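Local coordinates for protein escJ (Escherichia coli, PDB 1YJ7) that probably helps build the membrane-associated platform on which the type III secretion system of enteropathogenic Escherichia coli is assembled, at residues Ala65-Ile70 with Asn84-Tyr89; Leu90-Ile95 with Ser109-Val114; Ala125-Ser130 with Ser160-Ser165; Pro103-Cys108 with Val134-Ser139. The protein carries 3 engineered substitutions. One frame throughout, in Å; residues are numbered along the deposited sequence. Where two conformers were deposited one is given.

Interaction 1: Ala65-Ile70 with Asn84-Tyr89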
loop_
_atom_site.group_PDB
_atom_site.type_symbol
_atom_site.label_atom_id
_atom_site.label_comp_id
_atom_site.label_asym_id
_atom_site.label_seq_id
_atom_site.Cartn_x
_atom_site.Cartn_y
_atom_site.Cartn_z
ATOM N N ALA D 65 10.759 -13.663 2.639
ATOM C CA ALA D 65 11.938 -13.631 1.765
ATOM C C ALA D 65 12.882 -14.785 2.057
ATOM O O ALA D 65 13.131 -15.143 3.215
ATOM C CB ALA D 65 12.671 -12.315 1.893
ATOM N N ASP D 66 13.396 -15.362 0.977
ATOM C CA ASP D 66 14.322 -16.467 1.027
ATOM C C ASP D 66 15.714 -15.864 0.845
ATOM O O ASP D 66 15.951 -15.133 -0.103
ATOM C CB ASP D 66 13.982 -17.437 -0.110
ATOM C CG ASP D 66 14.876 -18.668 -0.145
ATOM O OD1 ASP D 66 14.567 -19.569 -0.963
ATOM O OD2 ASP D 66 15.892 -18.835 0.562
ATOM N N ILE D 67 16.629 -16.158 1.758
ATOM C CA ILE D 67 17.996 -15.642 1.653
ATOM C C ILE D 67 18.663 -16.034 0.328
ATOM O O ILE D 67 19.461 -15.282 -0.205
ATOM C CB ILE D 67 18.850 -16.113 2.855
ATOM C CG1 ILE D 67 20.215 -15.431 2.857
ATOM C CG2 ILE D 67 18.974 -17.642 2.899
ATOM C CD1 ILE D 67 20.951 -15.608 4.188
ATOM N N GLU D 68 18.326 -17.206 -0.195
ATOM C CA GLU D 68 18.923 -17.687 -1.446
ATOM C C GLU D 68 18.375 -16.972 -2.683
ATOM O O GLU D 68 18.960 -17.072 -3.768
ATOM C CB GLU D 68 18.734 -19.205 -1.573
ATOM C CG GLU D 68 19.535 -20.005 -0.558
ATOM C CD GLU D 68 21.030 -19.828 -0.730
ATOM O OE1 GLU D 68 21.673 -19.185 0.138
ATOM O OE2 GLU D 68 21.563 -20.314 -1.747
ATOM N N VAL D 69 17.254 -16.275 -2.525
ATOM C CA VAL D 69 16.719 -15.412 -3.577
ATOM C C VAL D 69 17.296 -14.001 -3.478
ATOM O O VAL D 69 17.721 -13.444 -4.487
ATOM C CB VAL D 69 15.178 -15.357 -3.523
ATOM C CG1 VAL D 69 14.628 -14.358 -4.553
ATOM C CG2 VAL D 69 14.596 -16.743 -3.747
ATOM N N ILE D 70 17.311 -13.427 -2.275
ATOM C CA ILE D 70 17.906 -12.105 -2.037
ATOM C C ILE D 70 19.403 -12.086 -2.389
ATOM O O ILE D 70 19.896 -11.105 -2.941
ATOM C CB ILE D 70 17.691 -11.653 -0.558
ATOM C CG1 ILE D 70 16.195 -11.574 -0.207
ATOM C CG2 ILE D 70 18.366 -10.305 -0.287
ATOM C CD1 ILE D 70 15.328 -10.885 -1.267
ATOM N N ASN D 84 28.572 -13.606 5.581
ATOM C CA ASN D 84 28.261 -13.653 6.990
ATOM C C ASN D 84 26.758 -13.853 7.228
ATOM O O ASN D 84 26.379 -14.493 8.195
ATOM C CB ASN D 84 28.725 -12.387 7.694
ATOM C CG ASN D 84 30.256 -12.296 7.805
ATOM O OD1 ASN D 84 30.788 -11.336 8.394
ATOM N ND2 ASN D 84 30.965 -13.277 7.230
ATOM N N ALA D 85 25.915 -13.299 6.352
ATOM C CA ALA D 85 24.461 -13.504 6.487
ATOM C C ALA D 85 24.123 -14.964 6.231
ATOM O O ALA D 85 23.236 -15.517 6.876
ATOM C CB ALA D 85 23.687 -12.617 5.520
ATOM N N LYS D 86 24.835 -15.583 5.286
ATOM C CA LYS D 86 24.623 -16.987 4.962
ATOM C C LYS D 86 25.135 -17.890 6.087
ATOM O O LYS D 86 24.488 -18.877 6.425
ATOM C CB LYS D 86 25.242 -17.345 3.602
ATOM C CG LYS D 86 24.355 -16.891 2.443
ATOM C CD LYS D 86 24.899 -17.243 1.086
ATOM C CE LYS D 86 24.064 -16.577 0.001
ATOM N NZ LYS D 86 24.280 -17.152 -1.361
ATOM N N ILE D 87 26.275 -17.535 6.677
ATOM C CA ILE D 87 26.807 -18.257 7.834
ATOM C C ILE D 87 25.844 -18.158 9.032
ATOM O O ILE D 87 25.621 -19.137 9.740
ATOM C CB ILE D 87 28.219 -17.710 8.214
ATOM C CG1 ILE D 87 29.263 -18.111 7.153
ATOM C CG2 ILE D 87 28.631 -18.155 9.607
ATOM C CD1 ILE D 87 29.607 -19.590 7.120
ATOM N N ASN D 88 25.293 -16.969 9.265
ATOM C CA ASN D 88 24.333 -16.759 10.345
ATOM C C ASN D 88 23.083 -17.591 10.136
ATOM O O ASN D 88 22.552 -18.163 11.075
ATOM C CB ASN D 88 23.925 -15.277 10.399
ATOM C CG ASN D 88 23.162 -14.921 11.641
ATOM O OD1 ASN D 88 23.706 -14.991 12.748
ATOM N ND2 ASN D 88 21.884 -14.489 11.475
ATOM N N TYR D 89 22.618 -17.638 8.896
ATOM C CA TYR D 89 21.409 -18.375 8.538
ATOM C C TYR D 89 21.618 -19.866 8.742
ATOM O O TYR D 89 20.768 -20.557 9.321
ATOM C CB TYR D 89 21.042 -18.069 7.087
ATOM C CG TYR D 89 19.983 -18.954 6.491
ATOM C CD1 TYR D 89 18.637 -18.807 6.847
ATOM C CD2 TYR D 89 20.308 -19.920 5.553
ATOM C CE1 TYR D 89 17.657 -19.613 6.292
ATOM C CE2 TYR D 89 19.333 -20.721 4.979
ATOM C CZ TYR D 89 18.013 -20.560 5.360
ATOM O OH TYR D 89 17.040 -21.357 4.793
HETATM O O HOH W 1 17.054 -21.318 1.775
#

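Interaction 2: Leu90-Ile95 with Ser109-Val114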
loop_
_atom_site.group_PDB
_atom_site.type_symbol
_atom_site.label_atom_id
_atom_site.label_comp_id
_atom_site.label_asym_id
_atom_site.label_seq_id
_atom_site.Cartn_x
_atom_site.Cartn_y
_atom_site.Cartn_z
ATOM N N LEU D 90 22.766 -20.368 8.302
ATOM C CA LEU D 90 23.119 -21.760 8.580
ATOM C C LEU D 90 23.105 -22.089 10.067
ATOM O O LEU D 90 22.607 -23.148 10.453
ATOM C CB LEU D 90 24.485 -22.115 7.989
ATOM C CG LEU D 90 24.956 -23.558 8.178
ATOM C CD1 LEU D 90 24.081 -24.498 7.398
ATOM C CD2 LEU D 90 26.433 -23.701 7.759
ATOM N N LYS D 91 23.670 -21.219 10.904
ATOM C CA LYS D 91 23.641 -21.429 12.334
ATOM C C LYS D 91 22.207 -21.430 12.869
ATOM O O LYS D 91 21.845 -22.295 13.654
ATOM C CB LYS D 91 24.474 -20.383 13.081
ATOM C CG LYS D 91 24.533 -20.585 14.603
ATOM C CD LYS D 91 25.189 -21.931 15.040
ATOM C CE LYS D 91 26.664 -22.010 14.674
ATOM N NZ LYS D 91 27.360 -23.193 15.313
ATOM N N GLU D 92 21.397 -20.470 12.442
ATOM C CA GLU D 92 19.990 -20.442 12.862
ATOM C C GLU D 92 19.283 -21.765 12.526
ATOM O O GLU D 92 18.543 -22.324 13.362
ATOM C CB GLU D 92 19.253 -19.291 12.161
ATOM C CG GLU D 92 19.603 -17.922 12.714
ATOM C CD GLU D 92 19.054 -16.790 11.858
ATOM O OE1 GLU D 92 19.191 -15.628 12.288
ATOM O OE2 GLU D 92 18.473 -17.073 10.773
ATOM N N GLN D 93 19.515 -22.251 11.314
ATOM C CA GLN D 93 18.916 -23.502 10.841
ATOM C C GLN D 93 19.423 -24.704 11.614
ATOM O O GLN D 93 18.639 -25.600 11.949
ATOM C CB GLN D 93 19.152 -23.647 9.341
ATOM C CG GLN D 93 18.401 -22.582 8.523
ATOM C CD GLN D 93 16.896 -22.834 8.439
ATOM O OE1 GLN D 93 16.082 -21.976 8.818
ATOM N NE2 GLN D 93 16.528 -23.981 7.940
ATOM N N ASP D 94 20.724 -24.717 11.931
ATOM C CA ASP D 94 21.309 -25.782 12.729
ATOM C C ASP D 94 20.696 -25.833 14.132
ATOM O O ASP D 94 20.441 -26.906 14.673
ATOM C CB ASP D 94 22.822 -25.573 12.897
ATOM C CG ASP D 94 23.624 -25.845 11.634
ATOM O OD1 ASP D 94 23.104 -26.415 10.634
ATOM O OD2 ASP D 94 24.842 -25.526 11.590
ATOM N N ILE D 95 20.452 -24.668 14.729
ATOM C CA ILE D 95 19.866 -24.616 16.068
ATOM C C ILE D 95 18.398 -25.037 16.029
ATOM O O ILE D 95 17.948 -25.789 16.880
ATOM C CB ILE D 95 20.054 -23.213 16.712
ATOM C CG1 ILE D 95 21.561 -22.948 16.924
ATOM C CG2 ILE D 95 19.317 -23.154 18.001
ATOM C CD1 ILE D 95 21.845 -21.467 17.322
ATOM N N SER D 109 11.584 -21.164 15.664
ATOM C CA SER D 109 12.271 -20.128 14.934
ATOM C C SER D 109 13.368 -19.552 15.796
ATOM O O SER D 109 13.161 -19.308 16.972
ATOM C CB SER D 109 11.325 -18.998 14.520
ATOM O OG SER D 109 10.517 -19.371 13.427
ATOM N N VAL D 110 14.532 -19.358 15.193
ATOM C CA VAL D 110 15.673 -18.735 15.854
ATOM C C VAL D 110 16.139 -17.583 14.986
ATOM O O VAL D 110 16.382 -17.750 13.778
ATOM C CB VAL D 110 16.840 -19.736 16.043
ATOM C CG1 VAL D 110 18.054 -19.022 16.634
ATOM C CG2 VAL D 110 16.401 -20.874 16.925
ATOM N N SER D 111 16.258 -16.398 15.591
ATOM C CA SER D 111 16.872 -15.264 14.927
ATOM C C SER D 111 18.088 -14.846 15.741
ATOM O O SER D 111 17.953 -14.506 16.927
ATOM C CB SER D 111 15.889 -14.094 14.786
ATOM O OG SER D 111 16.504 -13.021 14.081
ATOM N N LEU D 112 19.265 -14.897 15.110
ATOM C CA LEU D 112 20.539 -14.574 15.747
ATOM C C LEU D 112 21.066 -13.199 15.360
ATOM O O LEU D 112 21.010 -12.820 14.197
ATOM C CB LEU D 112 21.612 -15.581 15.346
ATOM C CG LEU D 112 21.417 -17.004 15.827
ATOM C CD1 LEU D 112 22.552 -17.841 15.267
ATOM C CD2 LEU D 112 21.359 -17.105 17.352
ATOM N N ASN D 113 21.627 -12.527 16.360
ATOM C CA ASN D 113 22.360 -11.270 16.217
ATOM C C ASN D 113 23.792 -11.564 16.680
ATOM O O ASN D 113 24.044 -11.588 17.866
ATOM C CB ASN D 113 21.701 -10.216 17.114
ATOM C CG ASN D 113 22.608 -9.017 17.404
ATOM O OD1 ASN D 113 23.362 -8.586 16.533
ATOM N ND2 ASN D 113 22.554 -8.505 18.639
ATOM N N VAL D 114 24.690 -11.810 15.742
ATOM C CA VAL D 114 26.102 -12.079 16.036
ATOM C C VAL D 114 26.966 -10.961 15.443
ATOM O O VAL D 114 26.925 -10.759 14.224
ATOM C CB VAL D 114 26.526 -13.415 15.432
ATOM C CG1 VAL D 114 28.031 -13.655 15.630
ATOM C CG2 VAL D 114 25.725 -14.507 16.035
HETATM O O HOH W 2 17.733 -13.509 11.678
HETATM O O HOH W 3 15.558 -16.212 11.699
#

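Interaction 3: Ala125-Ser130 with Ser160-Ser165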
loop_
_atom_site.group_PDB
_atom_site.type_symbol
_atom_site.label_atom_id
_atom_site.label_comp_id
_atom_site.label_asym_id
_atom_site.label_seq_id
_atom_site.Cartn_x
_atom_site.Cartn_y
_atom_site.Cartn_z
ATOM N N ALA D 125 16.916 -14.602 19.626
ATOM C CA ALA D 125 15.480 -14.746 19.874
ATOM C C ALA D 125 15.073 -16.141 19.456
ATOM O O ALA D 125 15.387 -16.552 18.358
ATOM C CB ALA D 125 14.732 -13.736 19.050
ATOM N N VAL D 126 14.359 -16.838 20.331
ATOM C CA VAL D 126 13.973 -18.230 20.121
ATOM C C VAL D 126 12.499 -18.388 20.427
ATOM O O VAL D 126 12.064 -18.132 21.558
ATOM C CB VAL D 126 14.777 -19.161 21.029
ATOM C CG1 VAL D 126 14.396 -20.624 20.763
ATOM C CG2 VAL D 126 16.252 -18.941 20.817
ATOM N N LEU D 127 11.730 -18.792 19.417
ATOM C CA LEU D 127 10.310 -19.097 19.577
ATOM C C LEU D 127 10.122 -20.595 19.361
ATOM O O LEU D 127 10.580 -21.161 18.349
ATOM C CB LEU D 127 9.477 -18.329 18.568
ATOM C CG LEU D 127 7.972 -18.627 18.567
ATOM C CD1 LEU D 127 7.314 -18.241 19.877
ATOM C CD2 LEU D 127 7.329 -17.928 17.397
ATOM N N VAL D 128 9.503 -21.242 20.336
ATOM C CA VAL D 128 9.256 -22.681 20.282
ATOM C C VAL D 128 7.766 -22.926 20.411
ATOM O O VAL D 128 7.110 -22.434 21.321
ATOM C CB VAL D 128 10.001 -23.428 21.399
ATOM C CG1 VAL D 128 9.725 -24.948 21.350
ATOM C CG2 VAL D 128 11.492 -23.137 21.340
ATOM N N ILE D 129 7.221 -23.695 19.475
ATOM C CA ILE D 129 5.832 -24.081 19.511
ATOM C C ILE D 129 5.787 -25.531 19.965
ATOM O O ILE D 129 6.492 -26.380 19.415
ATOM C CB ILE D 129 5.164 -23.977 18.114
ATOM C CG1 ILE D 129 5.308 -22.578 17.499
ATOM C CG2 ILE D 129 3.674 -24.353 18.231
ATOM C CD1 ILE D 129 4.871 -21.387 18.433
ATOM N N SER D 130 4.982 -25.812 20.980
ATOM C CA SER D 130 4.819 -27.163 21.474
ATOM C C SER D 130 3.487 -27.793 21.112
ATOM O O SER D 130 2.504 -27.128 20.789
ATOM C CB SER D 130 4.990 -27.199 22.990
ATOM O OG SER D 130 3.794 -26.815 23.649
ATOM N N SER D 160 16.270 -14.653 24.419
ATOM C CA SER D 160 14.867 -14.617 24.742
ATOM C C SER D 160 14.276 -15.927 24.251
ATOM O O SER D 160 14.428 -16.245 23.072
ATOM C CB SER D 160 14.195 -13.421 24.063
ATOM O OG SER D 160 12.932 -13.180 24.644
ATOM N N VAL D 161 13.637 -16.685 25.138
ATOM C CA VAL D 161 12.900 -17.892 24.755
ATOM C C VAL D 161 11.425 -17.691 25.058
ATOM O O VAL D 161 11.032 -17.347 26.187
ATOM C CB VAL D 161 13.445 -19.154 25.479
ATOM C CG1 VAL D 161 12.618 -20.408 25.112
ATOM C CG2 VAL D 161 14.902 -19.343 25.138
ATOM N N VAL D 162 10.598 -17.871 24.039
ATOM C CA VAL D 162 9.163 -17.809 24.209
ATOM C C VAL D 162 8.608 -19.153 23.767
ATOM O O VAL D 162 8.969 -19.638 22.706
ATOM C CB VAL D 162 8.562 -16.679 23.392
ATOM C CG1 VAL D 162 7.046 -16.712 23.420
ATOM C CG2 VAL D 162 9.103 -15.293 23.922
ATOM N N ILE D 163 7.766 -19.739 24.609
ATOM C CA ILE D 163 7.125 -21.024 24.293
ATOM C C ILE D 163 5.613 -20.861 24.227
ATOM O O ILE D 163 5.004 -20.236 25.080
ATOM C CB ILE D 163 7.588 -22.145 25.273
ATOM C CG1 ILE D 163 7.226 -21.839 26.723
ATOM C CG2 ILE D 163 9.111 -22.387 25.143
ATOM C CD1 ILE D 163 7.429 -23.026 27.658
ATOM N N LYS D 164 4.998 -21.408 23.171
ATOM C CA LYS D 164 3.558 -21.362 22.997
ATOM C C LYS D 164 3.038 -22.733 22.554
ATOM O O LYS D 164 3.704 -23.434 21.813
ATOM C CB LYS D 164 3.174 -20.346 21.926
ATOM C CG LYS D 164 3.537 -18.894 22.221
ATOM C CD LYS D 164 2.660 -18.311 23.326
ATOM C CE LYS D 164 3.338 -17.120 23.976
ATOM N NZ LYS D 164 2.409 -16.309 24.825
ATOM N N SER D 165 1.876 -23.108 23.056
ATOM C CA SER D 165 1.133 -24.269 22.563
ATOM C C SER D 165 0.543 -23.946 21.200
ATOM O O SER D 165 0.056 -22.853 20.981
ATOM C CB SER D 165 0.007 -24.609 23.526
ATOM O OG SER D 165 -0.851 -25.611 22.989
#

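Interaction 4: Pro103-Cys108 with Val134-Ser139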
loop_
_atom_site.group_PDB
_atom_site.type_symbol
_atom_site.label_atom_id
_atom_site.label_comp_id
_atom_site.label_asym_id
_atom_site.label_seq_id
_atom_site.Cartn_x
_atom_site.Cartn_y
_atom_site.Cartn_z
ATOM N N PRO D 103 11.384 -33.811 22.243
ATOM C CA PRO D 103 10.013 -34.314 22.173
ATOM C C PRO D 103 9.038 -33.269 22.660
ATOM O O PRO D 103 9.246 -32.660 23.726
ATOM C CB PRO D 103 10.034 -35.546 23.097
ATOM C CG PRO D 103 11.455 -36.001 23.013
ATOM C CD PRO D 103 12.254 -34.717 23.026
ATOM N N GLY D 104 7.999 -33.051 21.866
ATOM C CA GLY D 104 7.006 -32.039 22.152
ATOM C C GLY D 104 7.197 -30.748 21.392
ATOM O O GLY D 104 6.280 -29.943 21.354
ATOM N N VAL D 105 8.367 -30.517 20.798
ATOM C CA VAL D 105 8.563 -29.359 19.930
ATOM C C VAL D 105 8.006 -29.662 18.539
ATOM O O VAL D 105 8.357 -30.695 17.938
ATOM C CB VAL D 105 10.051 -28.987 19.811
ATOM C CG1 VAL D 105 10.259 -27.896 18.786
ATOM C CG2 VAL D 105 10.606 -28.564 21.180
ATOM N N ILE D 106 7.117 -28.810 18.043
ATOM C CA ILE D 106 6.545 -28.996 16.708
ATOM C C ILE D 106 6.873 -27.892 15.706
ATOM O O ILE D 106 6.673 -28.041 14.495
ATOM C CB ILE D 106 5.027 -29.307 16.806
ATOM C CG1 ILE D 106 4.245 -28.080 17.263
ATOM C CG2 ILE D 106 4.824 -30.491 17.733
ATOM C CD1 ILE D 106 2.724 -28.332 17.359
ATOM N N ASP D 107 7.402 -26.766 16.184
ATOM C CA ASP D 107 7.893 -25.717 15.294
ATOM C C ASP D 107 8.871 -24.862 16.111
ATOM O O ASP D 107 8.794 -24.860 17.329
ATOM C CB ASP D 107 6.738 -24.882 14.724
ATOM C CG ASP D 107 7.103 -24.130 13.459
ATOM O OD1 ASP D 107 6.177 -23.519 12.861
ATOM O OD2 ASP D 107 8.250 -24.052 12.974
ATOM N N CYS D 108 9.825 -24.226 15.436
ATOM C CA CYS D 108 10.894 -23.466 16.092
ATOM C C CYS D 108 11.374 -22.377 15.147
ATOM O O CYS D 108 11.564 -22.628 13.944
ATOM C CB CYS D 108 12.092 -24.397 16.454
ATOM S SG CYS D 108 13.397 -23.568 17.374
ATOM N N VAL D 134 1.815 -30.921 25.826
ATOM C CA VAL D 134 3.147 -30.880 26.418
ATOM C C VAL D 134 3.361 -29.483 27.025
ATOM O O VAL D 134 2.949 -28.486 26.431
ATOM C CB VAL D 134 4.228 -31.172 25.358
ATOM C CG1 VAL D 134 5.633 -30.857 25.866
ATOM C CG2 VAL D 134 4.136 -32.647 24.908
ATOM N N ASN D 135 3.993 -29.435 28.194
ATOM C CA ASN D 135 4.466 -28.168 28.791
ATOM C C ASN D 135 5.983 -28.147 28.761
ATOM O O ASN D 135 6.628 -28.914 29.477
ATOM C CB ASN D 135 3.988 -28.057 30.239
ATOM C CG ASN D 135 4.561 -26.860 30.952
ATOM O OD1 ASN D 135 5.013 -25.908 30.334
ATOM N ND2 ASN D 135 4.502 -26.892 32.273
ATOM N N LEU D 136 6.550 -27.282 27.940
ATOM C CA LEU D 136 7.984 -27.206 27.754
ATOM C C LEU D 136 8.640 -26.240 28.754
ATOM O O LEU D 136 9.843 -26.044 28.706
ATOM C CB LEU D 136 8.323 -26.776 26.339
ATOM C CG LEU D 136 8.013 -27.840 25.265
ATOM C CD1 LEU D 136 8.422 -27.293 23.916
ATOM C CD2 LEU D 136 8.719 -29.144 25.600
ATOM N N ALA D 137 7.864 -25.645 29.644
ATOM C CA ALA D 137 8.450 -24.681 30.583
ATOM C C ALA D 137 9.646 -25.242 31.363
ATOM O O ALA D 137 10.637 -24.544 31.479
ATOM C CB ALA D 137 7.408 -24.115 31.506
ATOM N N PRO D 138 9.603 -26.474 31.855
ATOM C CA PRO D 138 10.784 -27.044 32.545
ATOM C C PRO D 138 12.034 -27.183 31.670
ATOM O O PRO D 138 13.144 -27.312 32.217
ATOM C CB PRO D 138 10.290 -28.416 33.011
ATOM C CG PRO D 138 8.824 -28.304 33.031
ATOM C CD PRO D 138 8.473 -27.425 31.867
ATOM N N SER D 139 11.867 -27.184 30.348
ATOM C CA SER D 139 12.981 -27.272 29.410
ATOM C C SER D 139 13.572 -25.924 28.973
ATOM O O SER D 139 14.557 -25.895 28.254
ATOM C CB SER D 139 12.555 -28.074 28.180
ATOM O OG SER D 139 12.173 -29.372 28.580
#

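Interaction 1: Ala65-Ile70 with Asn84-Tyr89
Ile67 and Lys86, with CA atoms 7.5 Å apart, mark the nearest backbone approach between the short helix 67-70 and the long helix 80-99. This is where the segment following the extended linker lies against the first helix of the C-terminal alpha/beta domain. Asp66 is the N-cap of the short helix: its OD2 takes the N-H of Glu68 from well above the carboxylate plane, while its carbonyl O accepts from both Val69 N and Ile70 N.

No direct hydrogen bond joins the two segments, and Ile67 does most of the work. Its CG2 lies 3.6 Å above the Tyr89 ring plane, over the ring centre and only 10° off the normal, a clear CH-pi contact. The other branch leaves anti to the backbone N (chi1 -172°) and ends in CD1, which reaches helix 80-99 3.5 Å from Ala85 O and also touches Lys86 CG and Tyr89 CB. On the exposed side, Glu68 crosses Lys86 at about a right angle. Their salt bridge is long, 3.6 Å from Glu68 OE1 to Lys86 NZ, and Lys86 NZ also hydrogen-bonds Phe71 O. Leu90 of the second subunit packs on Ile67, so the site also lies at a subunit interface. One water links the two segments, hydrogen-bonded to Tyr89 OH and donating to the capping oxygen, Asp66 OD2, each at 3.0 Å.

Interaction 2: Leu90-Ile95 with Ser109-Val114
Glu92 lies over Val110 and Leu112 where helix 80-99 packs on strand 105-113, the first helix and strand of what is, by its topology and family, probably a ring-building motif. The segment axes come within 7.8 Å and run roughly antiparallel, at 146°. Glu92 can be traced outward from CB, which is 3.6 Å from Val110 O. CG (anti to the carbonyl carbon, chi1 -74°) touches both that oxygen and, at 3.7 Å, Leu112 CG. From there the chain is extended and slides past Leu112 in the opposite direction, with CD still close to Val110 O. OE1 then takes the N-H of Leu112 on its anti side, somewhat out of the carboxylate plane. One water hydrogen-bonds both OE1 and Ser111 OG; a second, hydrogen-bonded to Val110 O, reaches OE2 only weakly.

Beside this polar arm, Ile95 CG2 meets Val110 CG2 at 3.9 Å. Lys91 CG presses on Leu112 CD1 at 3.4 Å, tight for two carbons, before its bent chain carries NZ to Ser150 O. Lys91 of the second subunit bonds Leu112 O. The buried carboxylate is gripped by a nearly straight bond: Leu112 N to Glu92 OE1, 2.9 Å and 176°.

Interaction 3: Ala125-Ser130 with Ser160-Ser165
Val126 and Val128 each grip strand 159-165 through both their N-H and their C=O. Val126 N bonds Ser160 O at 2.8 Å and Val126 O receives Val162 N; Val128 N then bonds Val162 O, and Val128 O receives Lys164 N at 3.0 Å. A fifth bond, Ser130 N to Lys164 O at 2.8 Å, follows, and Ser130 goes on to pair with Ser166. The strands are parallel and in register from Ala125 beside Ser160 to Ser130 beside Ser165, their axes 4.6 Å apart and turned by 23°. CA-H groups add to the grip, as from Ile129 CA to Lys164 O, 3.2 Å.

Next come the side chains. Leu127 CG is anti to the backbone N (chi1 176°), and its CD1 leans across to Val162 CG1 at 3.9 Å. On the same face Ile129 CD1 rests on Lys164 CB, 4.0 Å away, and Lys164 NZ goes on to Gln169 OE1. Val126 CB meets Val161 CG2 on the other face.

Further out, Ile102 of the second subunit packs on Leu127. These are the two strands of a beta-alpha-beta crossover: helix 140-150 connects them and touches Val126, Val161 and Ile163, while strand 105-113 runs antiparallel along the other edge of 123-130.

Interaction 4: Pro103-Cys108 with Val134-Ser139
Val105 and Leu136 meet methyl to methyl at the tight end of this contact, CG2 of the valine 3.7 Å from CD1 of the leucine, with the two side chains at about a right angle. Buried Leu136 has CG anti to the carbonyl carbon (chi1 -70°), and beyond it the two methyls part: CD1 goes to Val105, while CD2 lies 4.0 Å from Pro103 O. Next to it the backbone itself is the packing surface. At the positive phi of Gly104 (99°) a CB would be jammed against Pro103 O and would run into Val134 CG1, so the lack of a side chain lets both methyls of Val134 settle against Gly104 CA, CG2 at 4.0 Å.

Outward, the contact thins quickly. No hydrogen bond crosses it, only 151 Å² is buried, and Pro103 sits exposed at the margin. On the solvent side of the loop, Asn135 folds back: OD1 accepts from Ala137 N at 2.9 Å, an Asx turn, with the donor above the carbonyl plane.

Segment 103-108 holds the start of strand 105-113, where Ile106 and Asp107 both face Ile129 in a classic beta bulge and Asp107 makes a salt bridge to Lys101 of the second subunit. Segment 134-139 is the loop between strand 123-130 and helix 140-150; from it Leu136 lies on Val128 and Ser130 of the central strand and on Ile163 of strand 159-165.

Overall arrangement
Three of the four contacts meet at one mixed sheet, ordered 105-113, 123-130, 159-165. Interaction 1 comes first along the chain and lies outermost, its centre about 11 Å from that of interaction 2, with which it shares helix 80-99. Interaction 2 brings that helix onto strand 105-113, and the sheet continues into interaction 3, centres about 14 Å apart. Interaction 4 sits about 8 Å from interaction 3, centre to centre, and its segments alternate along the chain with those of interactions 2 and 3. The four thus run from the linker's end through the C-terminal domain, and all touch the second subunit, consistent with a protein that assembles into a larger platform.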